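Local structure of SusD superfamily protein (Parabacteroides distasonis, 3OTN) at residues E303-F308 and Y335-F340; R266-S271 and G283-T288. The protein belongs to the SusD family and probably binds nutrients, most likely carbohydrates, at the outer membrane. All blocks are in the same frame, centred on the assembly; numbering follows the deposited sequence.

Contact 1: E303-F308 and Y335-F340; sequences EEKQYF and YIYKFF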
loop_
_atom_site.group_PDB
_atom_site.type_symbol
_atom_site.label_atom_id
_atom_site.label_comp_id
_atom_site.label_asym_id
_atom_site.label_seq_id
_atom_site.Cartn_x
_atom_site.Cartn_y
_atom_site.Cartn_z
ATOM N N GLU A 303 -2.358 22.260 6.228
ATOM C CA GLU A 303 -1.594 23.505 6.099
ATOM C C GLU A 303 -0.719 23.408 4.853
ATOM O O GLU A 303 -0.285 22.308 4.456
ATOM C CB GLU A 303 -0.752 23.783 7.337
ATOM C CG GLU A 303 -1.602 23.999 8.578
ATOM C CD GLU A 303 -0.780 24.271 9.837
ATOM O OE1 GLU A 303 0.470 24.317 9.766
ATOM O OE2 GLU A 303 -1.411 24.427 10.903
ATOM N N GLU A 304 -0.493 24.558 4.235
ATOM C CA GLU A 304 0.224 24.633 2.967
ATOM C C GLU A 304 1.559 23.911 3.064
ATOM O O GLU A 304 2.335 24.164 3.978
ATOM C CB GLU A 304 0.462 26.092 2.563
ATOM C CG GLU A 304 1.191 26.295 1.219
ATOM C CD GLU A 304 0.410 25.774 -0.004
ATOM O OE1 GLU A 304 -0.829 25.715 0.031
ATOM O OE2 GLU A 304 1.082 25.482 -1.016
ATOM N N LYS A 305 1.817 23.035 2.091
ATOM C CA LYS A 305 3.061 22.260 2.032
ATOM C C LYS A 305 3.295 21.321 3.236
ATOM O O LYS A 305 4.426 21.112 3.688
ATOM C CB LYS A 305 4.275 23.175 1.696
ATOM C CG LYS A 305 4.182 23.711 0.245
ATOM C CD LYS A 305 5.278 24.676 -0.129
ATOM C CE LYS A 305 5.009 25.364 -1.454
ATOM N NZ LYS A 305 3.891 26.382 -1.411
ATOM N N GLN A 306 2.199 20.728 3.703
ATOM C CA GLN A 306 2.237 19.571 4.576
ATOM C C GLN A 306 1.828 18.432 3.665
ATOM O O GLN A 306 2.641 18.024 2.855
ATOM C CB GLN A 306 1.367 19.778 5.821
ATOM C CG GLN A 306 1.947 20.899 6.715
ATOM C CD GLN A 306 3.293 20.538 7.373
ATOM O OE1 GLN A 306 3.647 19.377 7.516
ATOM N NE2 GLN A 306 4.010 21.545 7.811
ATOM N N TYR A 307 0.599 17.943 3.726
ATOM C CA TYR A 307 0.182 16.881 2.816
ATOM C C TYR A 307 -0.220 17.395 1.442
ATOM O O TYR A 307 -0.174 16.638 0.452
ATOM C CB TYR A 307 -0.957 16.093 3.442
ATOM C CG TYR A 307 -0.573 14.985 4.394
ATOM C CD1 TYR A 307 0.741 14.776 4.831
ATOM C CD2 TYR A 307 -1.555 14.124 4.873
ATOM C CE1 TYR A 307 1.064 13.708 5.663
ATOM C CE2 TYR A 307 -1.231 13.035 5.699
ATOM C CZ TYR A 307 0.071 12.849 6.107
ATOM O OH TYR A 307 0.391 11.809 6.954
ATOM N N PHE A 308 -0.624 18.666 1.380
ATOM C CA PHE A 308 -1.114 19.273 0.150
ATOM C C PHE A 308 -0.390 20.575 -0.135
ATOM O O PHE A 308 0.166 21.208 0.783
ATOM C CB PHE A 308 -2.644 19.502 0.232
ATOM C CG PHE A 308 -3.401 18.264 0.601
ATOM C CD1 PHE A 308 -3.452 17.192 -0.272
ATOM C CD2 PHE A 308 -3.967 18.125 1.877
ATOM C CE1 PHE A 308 -4.121 16.019 0.092
ATOM C CE2 PHE A 308 -4.598 16.961 2.255
ATOM C CZ PHE A 308 -4.693 15.908 1.367
ATOM N N TYR A 335 -3.022 19.985 -4.684
ATOM C CA TYR A 335 -2.216 18.873 -5.154
ATOM C C TYR A 335 -1.553 18.188 -3.967
ATOM O O TYR A 335 -1.351 18.812 -2.905
ATOM C CB TYR A 335 -1.188 19.371 -6.150
ATOM C CG TYR A 335 -1.845 19.896 -7.400
ATOM C CD1 TYR A 335 -2.097 19.042 -8.479
ATOM C CD2 TYR A 335 -2.277 21.230 -7.490
ATOM C CE1 TYR A 335 -2.756 19.505 -9.636
ATOM C CE2 TYR A 335 -2.939 21.702 -8.643
ATOM C CZ TYR A 335 -3.165 20.834 -9.709
ATOM O OH TYR A 335 -3.794 21.278 -10.849
ATOM N N ILE A 336 -1.243 16.908 -4.143
ATOM C CA ILE A 336 -0.554 16.141 -3.118
ATOM C C ILE A 336 0.921 16.512 -3.046
ATOM O O ILE A 336 1.653 16.367 -4.015
ATOM C CB ILE A 336 -0.734 14.631 -3.303
ATOM C CG1 ILE A 336 -2.214 14.265 -3.084
ATOM C CG2 ILE A 336 0.164 13.899 -2.261
ATOM C CD1 ILE A 336 -2.739 13.040 -3.897
ATOM N N TYR A 337 1.312 17.010 -1.874
ATOM C CA TYR A 337 2.681 17.360 -1.507
ATOM C C TYR A 337 3.331 16.309 -0.609
ATOM O O TYR A 337 4.543 16.359 -0.381
ATOM C CB TYR A 337 2.671 18.695 -0.735
ATOM C CG TYR A 337 3.965 19.462 -0.713
ATOM C CD1 TYR A 337 4.513 19.988 -1.884
ATOM C CD2 TYR A 337 4.658 19.685 0.493
ATOM C CE1 TYR A 337 5.713 20.729 -1.857
ATOM C CE2 TYR A 337 5.863 20.418 0.506
ATOM C CZ TYR A 337 6.367 20.941 -0.664
ATOM O OH TYR A 337 7.544 21.662 -0.647
ATOM N N LYS A 338 2.546 15.333 -0.141
ATOM C CA LYS A 338 3.006 14.310 0.834
ATOM C C LYS A 338 4.306 13.583 0.436
ATOM O O LYS A 338 5.146 13.252 1.293
ATOM C CB LYS A 338 1.859 13.331 1.047
ATOM C CG LYS A 338 1.954 12.403 2.180
ATOM C CD LYS A 338 0.591 11.743 2.409
ATOM C CE LYS A 338 0.710 10.662 3.417
ATOM N NZ LYS A 338 -0.589 10.118 3.862
ATOM N N PHE A 339 4.513 13.429 -0.866
ATOM C CA PHE A 339 5.645 12.676 -1.418
ATOM C C PHE A 339 6.578 13.538 -2.269
ATOM O O PHE A 339 7.274 13.022 -3.105
ATOM C CB PHE A 339 5.092 11.516 -2.241
ATOM C CG PHE A 339 4.036 10.714 -1.510
ATOM C CD1 PHE A 339 4.354 10.045 -0.336
ATOM C CD2 PHE A 339 2.729 10.637 -1.988
ATOM C CE1 PHE A 339 3.397 9.282 0.341
ATOM C CE2 PHE A 339 1.765 9.880 -1.309
ATOM C CZ PHE A 339 2.114 9.198 -0.153
ATOM N N PHE A 340 6.638 14.831 -1.967
ATOM C CA PHE A 340 7.409 15.806 -2.738
ATOM C C PHE A 340 8.903 15.791 -2.332
ATOM O O PHE A 340 9.367 16.518 -1.438
ATOM C CB PHE A 340 6.744 17.171 -2.567
ATOM C CG PHE A 340 7.197 18.231 -3.531
ATOM C CD1 PHE A 340 8.358 18.986 -3.292
ATOM C CD2 PHE A 340 6.389 18.579 -4.616
ATOM C CE1 PHE A 340 8.722 20.019 -4.177
ATOM C CE2 PHE A 340 6.755 19.560 -5.484
ATOM C CZ PHE A 340 7.923 20.302 -5.261
#
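Phe308 and Ile336 form an antiparallel non-hydrogen-bonded pair with CA atoms 4.6 Å apart, and just beyond it Tyr307 O receives Tyr337 N at 2.8 Å, with the donor 43° out of the carbonyl plane, and, weakly, Lys338 N. Lys338 runs beside the Tyr307 ring in the same direction. Lys338 CG is anti to the backbone N (chi1 -167°); the chain, extended beyond CG, then lays Lys338 CD over the ring centre in a CH-pi contact, 3.7 Å from the centroid of Tyr307. Both polar ends converge on one acceptor: Tyr307 OH and Lys338 NZ each bond Asp417 O, and the amine also bonds Cys419 O and pairs with Glu421. The Tyr337 ring lies between Lys305 CG on one face and its own segment's Phe340 CB on the opposite face, with Gln306 O in plane at its edge. Lys305 CB comes to 3.4 Å from Tyr337 CE2; Lys305 NZ itself leads away to Glu304 and Asn311. Phe308 CA lies 3.1 Å from Tyr335 O in a CA-H...O contact. This is the end of an antiparallel strand pair, where the chain leaves strand 334-336 in a type I turn, Tyr337 to Phe340.

Contact 2: R266-S271 and G283-T288; sequences RIFLPS and GSLIPT
Ile267 and Leu285 meet through both backbone and side chain. Ile267 O accepts Leu285 N at 3.2 Å, with an N-H...O angle of 155° and the donor 43° out of the carbonyl plane; the bond from Ser284 N to the same oxygen is weak. Two successive amides of the second segment thus converge on one carbonyl. The tight part of the contact surrounds this point. Ile267 CG2 approaches Leu285 CB to 3.7 Å, the two side chains crossing at a slant, while Ile267 CD1 rests against Ser284 CB and OG. The hydroxyl of Ser284 has its polar partners beyond the two segments, in Gly41 O and Asn59 ND2. Leu285 CG is anti to the backbone N (chi1 -161°), and its branch CD2 comes within 3.6 Å of Phe268 CE1, with the two side chains lying alongside and pointing the same way. Gly283, buried and with positive phi, packs its backbone closely against Leu269-Ser271: its N is 2.9 Å from Leu269 O, and its CA 4.1 Å from Ser271 CB.

In the fold, a loop with helix-like backbone angles at 266-268 packs here against the approach to strand 286-287, which pairs antiparallel with strand 55-56 in a small two-stranded sheet. Immediately after that strand, Thr288 is the N-cap of helix 289-292, its OG1 accepting Phe291 N.

Where the backbones separate, a water donates to both Phe268 O and Leu285 O, each at 2.7 Å, bridging two carbonyls of buried residues that could not bond each other directly. The looser side is formed by two partly exposed side chains. Arg266 covers little of the other segment, its guanidinium leading off to salt bridges with Asp279 and Glu263, whereas Ser271 gives its N to Glu58 OE1.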
loop_
_atom_site.group_PDB
_atom_site.type_symbol
_atom_site.label_atom_id
_atom_site.label_comp_id
_atom_site.label_asym_id
_atom_site.label_seq_id
_atom_site.Cartn_x
_atom_site.Cartn_y
_atom_site.Cartn_z
ATOM N N ARG A 266 6.522 12.092 -9.871
ATOM C CA ARG A 266 5.949 12.919 -10.961
ATOM C C ARG A 266 4.424 12.794 -11.120
ATOM O O ARG A 266 3.784 13.674 -11.714
ATOM C CB ARG A 266 6.558 12.478 -12.307
ATOM C CG ARG A 266 8.029 12.629 -12.444
ATOM C CD ARG A 266 8.574 11.783 -13.614
ATOM N NE ARG A 266 8.318 12.442 -14.873
ATOM C CZ ARG A 266 8.824 12.088 -16.057
ATOM N NH1 ARG A 266 9.633 11.047 -16.183
ATOM N NH2 ARG A 266 8.491 12.798 -17.137
ATOM N N ILE A 267 3.878 11.685 -10.638
ATOM C CA ILE A 267 2.429 11.371 -10.664
ATOM C C ILE A 267 1.578 12.432 -9.968
ATOM O O ILE A 267 0.481 12.760 -10.438
ATOM C CB ILE A 267 2.183 9.955 -10.003
ATOM C CG1 ILE A 267 2.729 8.829 -10.904
ATOM C CG2 ILE A 267 0.731 9.651 -9.662
ATOM C CD1 ILE A 267 2.003 8.670 -12.134
ATOM N N PHE A 268 2.100 12.959 -8.861
ATOM C CA PHE A 268 1.382 13.908 -8.007
ATOM C C PHE A 268 1.522 15.365 -8.416
ATOM O O PHE A 268 0.772 16.219 -7.934
ATOM C CB PHE A 268 1.864 13.765 -6.565
ATOM C CG PHE A 268 1.800 12.355 -6.049
ATOM C CD1 PHE A 268 0.631 11.840 -5.535
ATOM C CD2 PHE A 268 2.914 11.535 -6.107
ATOM C CE1 PHE A 268 0.564 10.525 -5.069
ATOM C CE2 PHE A 268 2.856 10.229 -5.651
ATOM C CZ PHE A 268 1.682 9.722 -5.126
ATOM N N LEU A 269 2.444 15.654 -9.327
ATOM C CA LEU A 269 2.800 17.026 -9.649
ATOM C C LEU A 269 1.794 17.521 -10.672
ATOM O O LEU A 269 1.377 16.726 -11.494
ATOM C CB LEU A 269 4.216 17.096 -10.233
ATOM C CG LEU A 269 5.392 16.587 -9.385
ATOM C CD1 LEU A 269 6.757 16.683 -10.136
ATOM C CD2 LEU A 269 5.412 17.311 -8.075
ATOM N N PRO A 270 1.380 18.805 -10.612
ATOM C CA PRO A 270 0.359 19.347 -11.542
ATOM C C PRO A 270 0.746 19.208 -12.991
ATOM O O PRO A 270 1.856 19.584 -13.361
ATOM C CB PRO A 270 0.244 20.850 -11.142
ATOM C CG PRO A 270 1.369 21.114 -10.228
ATOM C CD PRO A 270 1.756 19.803 -9.602
ATOM N N SER A 271 -0.162 18.669 -13.797
ATOM C CA SER A 271 0.150 18.299 -15.177
ATOM C C SER A 271 0.663 19.454 -16.020
ATOM O O SER A 271 0.098 20.552 -15.982
ATOM C CB SER A 271 -1.068 17.713 -15.900
ATOM O OG SER A 271 -0.650 17.096 -17.123
ATOM N N GLY A 283 0.489 14.642 -13.364
ATOM C CA GLY A 283 -0.810 15.015 -12.835
ATOM C C GLY A 283 -1.827 13.879 -12.841
ATOM O O GLY A 283 -3.009 14.152 -13.005
ATOM N N SER A 284 -1.369 12.645 -12.637
ATOM C CA SER A 284 -2.222 11.422 -12.701
ATOM C C SER A 284 -2.998 11.097 -11.418
ATOM O O SER A 284 -3.904 10.236 -11.432
ATOM C CB SER A 284 -1.375 10.165 -12.963
ATOM O OG SER A 284 -0.586 10.260 -14.086
ATOM N N LEU A 285 -2.580 11.682 -10.294
ATOM C CA LEU A 285 -3.254 11.475 -9.013
ATOM C C LEU A 285 -3.391 12.815 -8.292
ATOM O O LEU A 285 -2.407 13.426 -7.847
ATOM C CB LEU A 285 -2.538 10.441 -8.151
ATOM C CG LEU A 285 -3.370 9.807 -7.021
ATOM C CD1 LEU A 285 -4.577 9.009 -7.552
ATOM C CD2 LEU A 285 -2.462 8.886 -6.195
ATOM N N ILE A 286 -4.627 13.292 -8.263
ATOM C CA ILE A 286 -4.971 14.608 -7.800
ATOM C C ILE A 286 -5.998 14.392 -6.690
ATOM O O ILE A 286 -6.965 13.672 -6.919
ATOM C CB ILE A 286 -5.620 15.384 -8.965
ATOM C CG1 ILE A 286 -4.713 15.372 -10.209
ATOM C CG2 ILE A 286 -5.970 16.856 -8.546
ATOM C CD1 ILE A 286 -3.336 15.990 -9.987
ATOM N N PRO A 287 -5.820 15.026 -5.505
ATOM C CA PRO A 287 -6.816 14.838 -4.454
ATOM C C PRO A 287 -8.086 15.611 -4.787
ATOM O O PRO A 287 -8.020 16.627 -5.471
ATOM C CB PRO A 287 -6.131 15.428 -3.233
ATOM C CG PRO A 287 -5.307 16.577 -3.800
ATOM C CD PRO A 287 -4.899 16.134 -5.188
ATOM N N THR A 288 -9.231 15.140 -4.308
ATOM C CA THR A 288 -10.454 15.897 -4.487
ATOM C C THR A 288 -10.477 17.058 -3.500
ATOM O O THR A 288 -10.006 16.944 -2.364
ATOM C CB THR A 288 -11.714 15.059 -4.294
ATOM O OG1 THR A 288 -11.747 14.545 -2.957
ATOM C CG2 THR A 288 -11.788 13.960 -5.291
HETATM O O HOH W 1 -1.554 15.667 -6.670
#

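Contact 2 closes before contact 1 opens along the chain, and their centres lie 11 Å apart on the same side of the chain's centre. They belong to different small sheets: strand 286-287 of contact 2 pairs with 55-56, whereas contact 1 joins strands 308-312 and 334-336 of a three-stranded antiparallel sheet. Side chains of the two sheets meet, Tyr335 CE1 lying 3.6 Å from Ile286 CD1 and Phe308 and Ile336 touching Pro287; the flanking loops add Phe339 CD2, 3.4 Å from Phe268 CZ. Glu58 connects the contacts by polar bonds as well, its carboxylate accepting Tyr335 OH and Ser271 N. Distant parts of the chain are thereby joined into one buried area of this SusD-family protein.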